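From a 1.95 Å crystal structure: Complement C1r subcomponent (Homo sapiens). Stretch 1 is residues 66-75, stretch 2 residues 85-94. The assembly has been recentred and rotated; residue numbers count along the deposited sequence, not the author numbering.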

ATOM      1  N   GLN A  66       1.932  -3.612   4.240  1.00 16.94           N
ATOM      2  CA  GLN A  66       3.246  -3.306   4.788  1.00 15.81           C
ATOM      3  C   GLN A  66       3.972  -2.424   3.787  1.00 17.97           C
ATOM      4  O   GLN A  66       3.866  -2.649   2.581  1.00 19.07           O
ATOM      5  CB  GLN A  66       4.055  -4.577   5.026  1.00 19.46           C
ATOM      6  CG  GLN A  66       3.300  -5.660   5.703  1.00 30.39           C
ATOM      7  CD  GLN A  66       4.193  -6.812   6.022  1.00 40.02           C
ATOM      8  OE1 GLN A  66       5.229  -7.019   5.360  1.00 33.25           O
ATOM      9  NE2 GLN A  66       3.813  -7.585   7.028  1.00 36.09           N
ATOM     10  N   ILE A  67       4.662  -1.402   4.277  1.00 15.92           N
ATOM     11  CA  ILE A  67       5.334  -0.438   3.409  1.00 19.61           C
ATOM     12  C   ILE A  67       6.820  -0.410   3.745  1.00 19.98           C
ATOM     13  O   ILE A  67       7.192  -0.329   4.920  1.00 18.44           O
ATOM     14  CB  ILE A  67       4.711   0.956   3.554  1.00 21.85           C
ATOM     15  CG1 ILE A  67       3.199   0.843   3.269  1.00 21.94           C
ATOM     16  CG2 ILE A  67       5.476   1.945   2.662  1.00 21.58           C
ATOM     17  CD1 ILE A  67       2.444   2.164   3.073  1.00 25.66           C
ATOM     18  N   TYR A  68       7.664  -0.482   2.707  1.00 16.16           N
ATOM     19  CA  TYR A  68       9.117  -0.539   2.832  1.00 17.34           C
ATOM     20  C   TYR A  68       9.699   0.607   2.028  1.00 19.92           C
ATOM     21  O   TYR A  68       9.240   0.892   0.915  1.00 20.39           O
ATOM     22  CB  TYR A  68       9.696  -1.834   2.304  1.00 20.46           C
ATOM     23  CG  TYR A  68       9.266  -3.010   3.128  1.00 18.04           C
ATOM     24  CD1 TYR A  68       8.022  -3.606   2.904  1.00 26.63           C
ATOM     25  CD2 TYR A  68      10.046  -3.483   4.143  1.00 23.11           C
ATOM     26  CE1 TYR A  68       7.600  -4.712   3.696  1.00 25.08           C
ATOM     27  CE2 TYR A  68       9.643  -4.604   4.942  1.00 29.88           C
ATOM     28  CZ  TYR A  68       8.405  -5.182   4.695  1.00 29.03           C
ATOM     29  OH  TYR A  68       7.958  -6.239   5.440  1.00 36.91           O
ATOM     30  N   ALA A  69      10.679   1.277   2.592  1.00 20.16           N
ATOM     31  CA  ALA A  69      11.377   2.351   1.896  1.00 23.06           C
ATOM     32  C   ALA A  69      12.822   1.922   1.819  1.00 25.70           C
ATOM     33  O   ALA A  69      13.493   1.803   2.847  1.00 29.79           O
ATOM     34  CB  ALA A  69      11.236   3.688   2.611  1.00 29.97           C
ATOM     35  N   ASN A  70      13.281   1.693   0.596  1.00 36.67           N
ATOM     36  CA  ASN A  70      14.591   1.110   0.322  1.00 40.28           C
ATOM     37  C   ASN A  70      14.890  -0.051   1.266  1.00 35.45           C
ATOM     38  O   ASN A  70      15.951  -0.150   1.868  1.00 36.00           O
ATOM     39  CB  ASN A  70      15.671   2.170   0.381  1.00 54.99           C
ATOM     40  CG  ASN A  70      16.590   2.096  -0.818  1.00 71.80           C
ATOM     41  OD1 ASN A  70      16.897   0.996  -1.301  1.00 69.23           O
ATOM     42  ND2 ASN A  70      17.005   3.256  -1.333  1.00 75.15           N
ATOM     43  N   GLY A  71      13.915  -0.928   1.414  1.00 31.87           N
ATOM     44  CA  GLY A  71      14.128  -2.129   2.177  1.00 32.46           C
ATOM     45  C   GLY A  71      13.860  -2.028   3.668  1.00 38.72           C
ATOM     46  O   GLY A  71      13.846  -3.064   4.341  1.00 31.79           O
ATOM     47  N   LYS A  72      13.639  -0.830   4.211  1.00 26.88           N
ATOM     48  CA  LYS A  72      13.404  -0.665   5.639  1.00 26.06           C
ATOM     49  C   LYS A  72      11.899  -0.583   5.880  1.00 25.61           C
ATOM     50  O   LYS A  72      11.205   0.157   5.182  1.00 24.85           O
ATOM     51  CB  LYS A  72      14.094   0.599   6.143  1.00 30.03           C
ATOM     52  CG  LYS A  72      13.711   1.006   7.540  1.00 44.50           C
ATOM     53  CD  LYS A  72      13.632   2.535   7.634  1.00 58.11           C
ATOM     54  CE  LYS A  72      13.735   3.010   9.068  1.00 64.94           C
ATOM     55  NZ  LYS A  72      12.422   2.879   9.756  1.00 67.37           N
ATOM     56  N   ASN A  73      11.393  -1.351   6.851  1.00 26.97           N
ATOM     57  CA  ASN A  73       9.956  -1.372   7.124  1.00 28.17           C
ATOM     58  C   ASN A  73       9.543  -0.045   7.758  1.00 30.30           C
ATOM     59  O   ASN A  73      10.021   0.309   8.837  1.00 25.61           O
ATOM     60  CB  ASN A  73       9.628  -2.539   8.055  1.00 34.54           C
ATOM     61  CG  ASN A  73       8.137  -2.718   8.282  1.00 47.91           C
ATOM     62  OD1 ASN A  73       7.407  -1.751   8.469  1.00 41.73           O
ATOM     63  ND2 ASN A  73       7.680  -3.968   8.265  1.00 56.25           N
ATOM     64  N   ILE A  74       8.646   0.681   7.119  1.00 22.79           N
ATOM     65  CA  ILE A  74       8.193   1.954   7.695  1.00 30.25           C
ATOM     66  C   ILE A  74       6.715   1.913   8.086  1.00 38.65           C
ATOM     67  O   ILE A  74       6.095   2.959   8.206  1.00 41.64           O
ATOM     68  CB  ILE A  74       8.464   3.141   6.752  1.00 23.71           C
ATOM     69  CG1 ILE A  74       7.678   2.975   5.438  1.00 24.32           C
ATOM     70  CG2 ILE A  74       9.978   3.311   6.500  1.00 30.88           C
ATOM     71  CD1 ILE A  74       7.724   4.163   4.550  1.00 33.74           C
ATOM     72  N   GLY A  75       6.125   0.736   8.255  1.00 30.64           N
ATOM     73  CA  GLY A  75       4.761   0.692   8.745  1.00 34.12           C
ATOM     74  C   GLY A  75       3.995  -0.546   8.320  1.00 30.75           C
ATOM     75  O   GLY A  75       4.209  -1.065   7.224  1.00 24.20           O
ATOM     76  N   ASP A  85       0.063  10.769   5.711  1.00 32.77           N
ATOM     77  CA  ASP A  85       0.891  10.927   4.522  1.00 34.43           C
ATOM     78  C   ASP A  85       2.342  10.565   4.826  1.00 30.38           C
ATOM     79  O   ASP A  85       2.870  10.916   5.882  1.00 35.22           O
ATOM     80  CB  ASP A  85       0.788  12.368   4.034  1.00 41.14           C
ATOM     81  CG  ASP A  85      -0.605  12.713   3.549  1.00 57.37           C
ATOM     82  OD1 ASP A  85      -1.505  11.835   3.572  1.00 52.63           O
ATOM     83  OD2 ASP A  85      -0.804  13.877   3.133  1.00 69.61           O
ATOM     84  N   LEU A  86       3.001   9.877   3.893  1.00 27.21           N
ATOM     85  CA  LEU A  86       4.350   9.364   4.110  1.00 33.10           C
ATOM     86  C   LEU A  86       5.341  10.062   3.196  1.00 35.54           C
ATOM     87  O   LEU A  86       5.238   9.974   1.970  1.00 33.85           O
ATOM     88  CB  LEU A  86       4.401   7.859   3.879  1.00 28.89           C
ATOM     89  CG  LEU A  86       3.599   7.132   4.938  1.00 32.83           C
ATOM     90  CD1 LEU A  86       3.422   5.664   4.549  1.00 40.19           C
ATOM     91  CD2 LEU A  86       4.328   7.296   6.260  1.00 43.09           C
ATOM     92  N   ASP A  87       6.304  10.738   3.794  1.00 31.34           N
ATOM     93  CA  ASP A  87       7.483  11.218   3.098  1.00 28.70           C
ATOM     94  C   ASP A  87       8.594  10.191   3.318  1.00 33.27           C
ATOM     95  O   ASP A  87       9.181  10.135   4.398  1.00 35.60           O
ATOM     96  CB  ASP A  87       7.885  12.591   3.626  1.00 36.75           C
ATOM     97  CG  ASP A  87       9.258  13.035   3.116  1.00 47.81           C
ATOM     98  OD1 ASP A  87       9.876  12.322   2.275  1.00 54.73           O
ATOM     99  OD2 ASP A  87       9.707  14.117   3.541  1.00 51.35           O
ATOM    100  N   THR A  88       8.912   9.421   2.286  1.00 29.25           N
ATOM    101  CA  THR A  88       9.748   8.242   2.457  1.00 30.08           C
ATOM    102  C   THR A  88      11.244   8.508   2.405  1.00 37.20           C
ATOM    103  O   THR A  88      12.008   7.587   2.687  1.00 36.75           O
ATOM    104  CB  THR A  88       9.437   7.213   1.381  1.00 28.52           C
ATOM    105  OG1 THR A  88       9.901   7.722   0.124  1.00 30.76           O
ATOM    106  CG2 THR A  88       7.938   6.887   1.336  1.00 31.31           C
ATOM    107  N   SER A  89      11.680   9.709   2.010  1.00 28.82           N
ATOM    108  CA  SER A  89      13.092  10.011   1.766  1.00 36.27           C
ATOM    109  C   SER A  89      13.793   8.956   0.908  1.00 31.10           C
ATOM    110  O   SER A  89      14.988   8.717   1.049  1.00 45.61           O
ATOM    111  CB  SER A  89      13.844  10.202   3.084  1.00 45.85           C
ATOM    112  OG  SER A  89      13.379  11.376   3.723  1.00 58.11           O
ATOM    113  N   SER A  90      13.073   8.362  -0.032  1.00 31.89           N
ATOM    114  CA  SER A  90      13.601   7.238  -0.785  1.00 30.29           C
ATOM    115  C   SER A  90      13.120   7.308  -2.225  1.00 28.02           C
ATOM    116  O   SER A  90      12.015   7.769  -2.489  1.00 26.37           O
ATOM    117  CB  SER A  90      13.125   5.914  -0.171  1.00 27.32           C
ATOM    118  OG  SER A  90      13.688   4.822  -0.868  1.00 37.30           O
ATOM    119  N   ASN A  91      13.927   6.799  -3.152  1.00 23.64           N
ATOM    120  CA  ASN A  91      13.472   6.604  -4.522  1.00 22.78           C
ATOM    121  C   ASN A  91      12.980   5.186  -4.802  1.00 23.19           C
ATOM    122  O   ASN A  91      12.699   4.870  -5.958  1.00 26.52           O
ATOM    123  CB  ASN A  91      14.594   6.958  -5.506  1.00 28.86           C
ATOM    124  CG  ASN A  91      15.744   5.983  -5.435  1.00 39.43           C
ATOM    125  OD1 ASN A  91      16.082   5.503  -4.365  1.00 40.50           O
ATOM    126  ND2 ASN A  91      16.340   5.673  -6.579  1.00 45.03           N
ATOM    127  N   ALA A  92      12.877   4.324  -3.784  1.00 26.86           N
ATOM    128  CA  ALA A  92      12.506   2.913  -3.964  1.00 24.14           C
ATOM    129  C   ALA A  92      11.565   2.540  -2.836  1.00 22.17           C
ATOM    130  O   ALA A  92      11.981   2.500  -1.674  1.00 28.09           O
ATOM    131  CB  ALA A  92      13.736   2.007  -3.935  1.00 28.16           C
ATOM    132  N   VAL A  93      10.307   2.291  -3.165  1.00 19.11           N
ATOM    133  CA  VAL A  93       9.303   1.897  -2.176  1.00 17.59           C
ATOM    134  C   VAL A  93       8.717   0.552  -2.592  1.00 18.19           C
ATOM    135  O   VAL A  93       8.586   0.272  -3.789  1.00 18.59           O
ATOM    136  CB  VAL A  93       8.230   2.993  -2.061  1.00 18.39           C
ATOM    137  CG1 VAL A  93       6.984   2.517  -1.324  1.00 20.55           C
ATOM    138  CG2 VAL A  93       8.882   4.216  -1.346  1.00 21.13           C
ATOM    139  N   ASP A  94       8.418  -0.308  -1.618  1.00 18.41           N
ATOM    140  CA  ASP A  94       7.642  -1.504  -1.924  1.00 21.44           C
ATOM    141  C   ASP A  94       6.456  -1.558  -0.975  1.00 25.13           C
ATOM    142  O   ASP A  94       6.593  -1.242   0.209  1.00 21.74           O
ATOM    143  CB  ASP A  94       8.472  -2.765  -1.794  1.00 28.77           C
ATOM    144  CG  ASP A  94       9.634  -2.814  -2.814  1.00 53.68           C
ATOM    145  OD1 ASP A  94       9.525  -3.564  -3.833  1.00 46.63           O
ATOM    146  OD2 ASP A  94      10.659  -2.109  -2.587  1.00 57.03           O
TER
HETATM  147  O   HOH W   1      16.673   6.104  -1.376  1.00 51.40           O
HETATM  148  O   HOH W   2      11.942  -1.115  -0.720  1.00 40.77           O

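Water 1 fastens the tip of a type I' turn to the neighbouring loop: it accepts from Asn70 ND2 (2.9 Å) and donates to Ser90 OG (3.3 Å) and Asn91 OD1 (3.1 Å), bridging the gap between Asn70 ND2 and Asn91 OD1, which stand 3.9 Å apart. The turn, Ala69 to Lys72, joins strands 66-69 and 72-75; Asn70 (phi/psi 42/47) takes a left-handed conformation that asparagine tolerates well, and Gly71 (88/-9) one in which a CB would be jammed against the preceding carbonyl O. Water 2 makes a second bridge, accepting from Gly71 N (2.9 Å) and donating to Asp94 OD2 (2.5 Å).

Direct backbone pairing joins the strands. Strand 92-94 lies antiparallel to strand 66-69, at 163°. Tyr68 N donates to Asp94 O (2.8 Å), Asp94 N returns a bond to Tyr68 O (2.9 Å), and Asn70 N reaches Ala92 O (2.7 Å, 168°), carrying the ladder into the turn. Ala92 O also accepts from Ser90 OG (3.0 Å), so one carbonyl serves both stretches. Val93 CA adds a CA-H...O contact to Tyr68 O (3.3 Å).

Tyr68 and Asp94 share one face of the sheet, their CB atoms 4.4 Å apart; the tyrosine ring then leads away, and its OH donates to Gln66 OE1 (2.8 Å). Ala69 and Val93 occupy the other face. There the small Ala69 side chain lets the loop come close, with its CB 4.0 Å from both Thr88 O and Ser90 CB. Apolar contacts extend the join: Ile67 CG2 meets Val93 CG1 (4.3 Å), Ile67 CD1 meets Leu86 CD1 (3.9 Å), and Ile74 CD1 approaches Thr88 CG2 (4.2 Å). The aliphatic chains of Ile67, Val93, Leu86 and Ile74 fill space without polar groups to satisfy, while Thr88 offers its methyl group here and its OG1 is hydrogen-bonded elsewhere in the structure. Together the stretches bury 480 Å², with Ile67 and Val93 themselves buried.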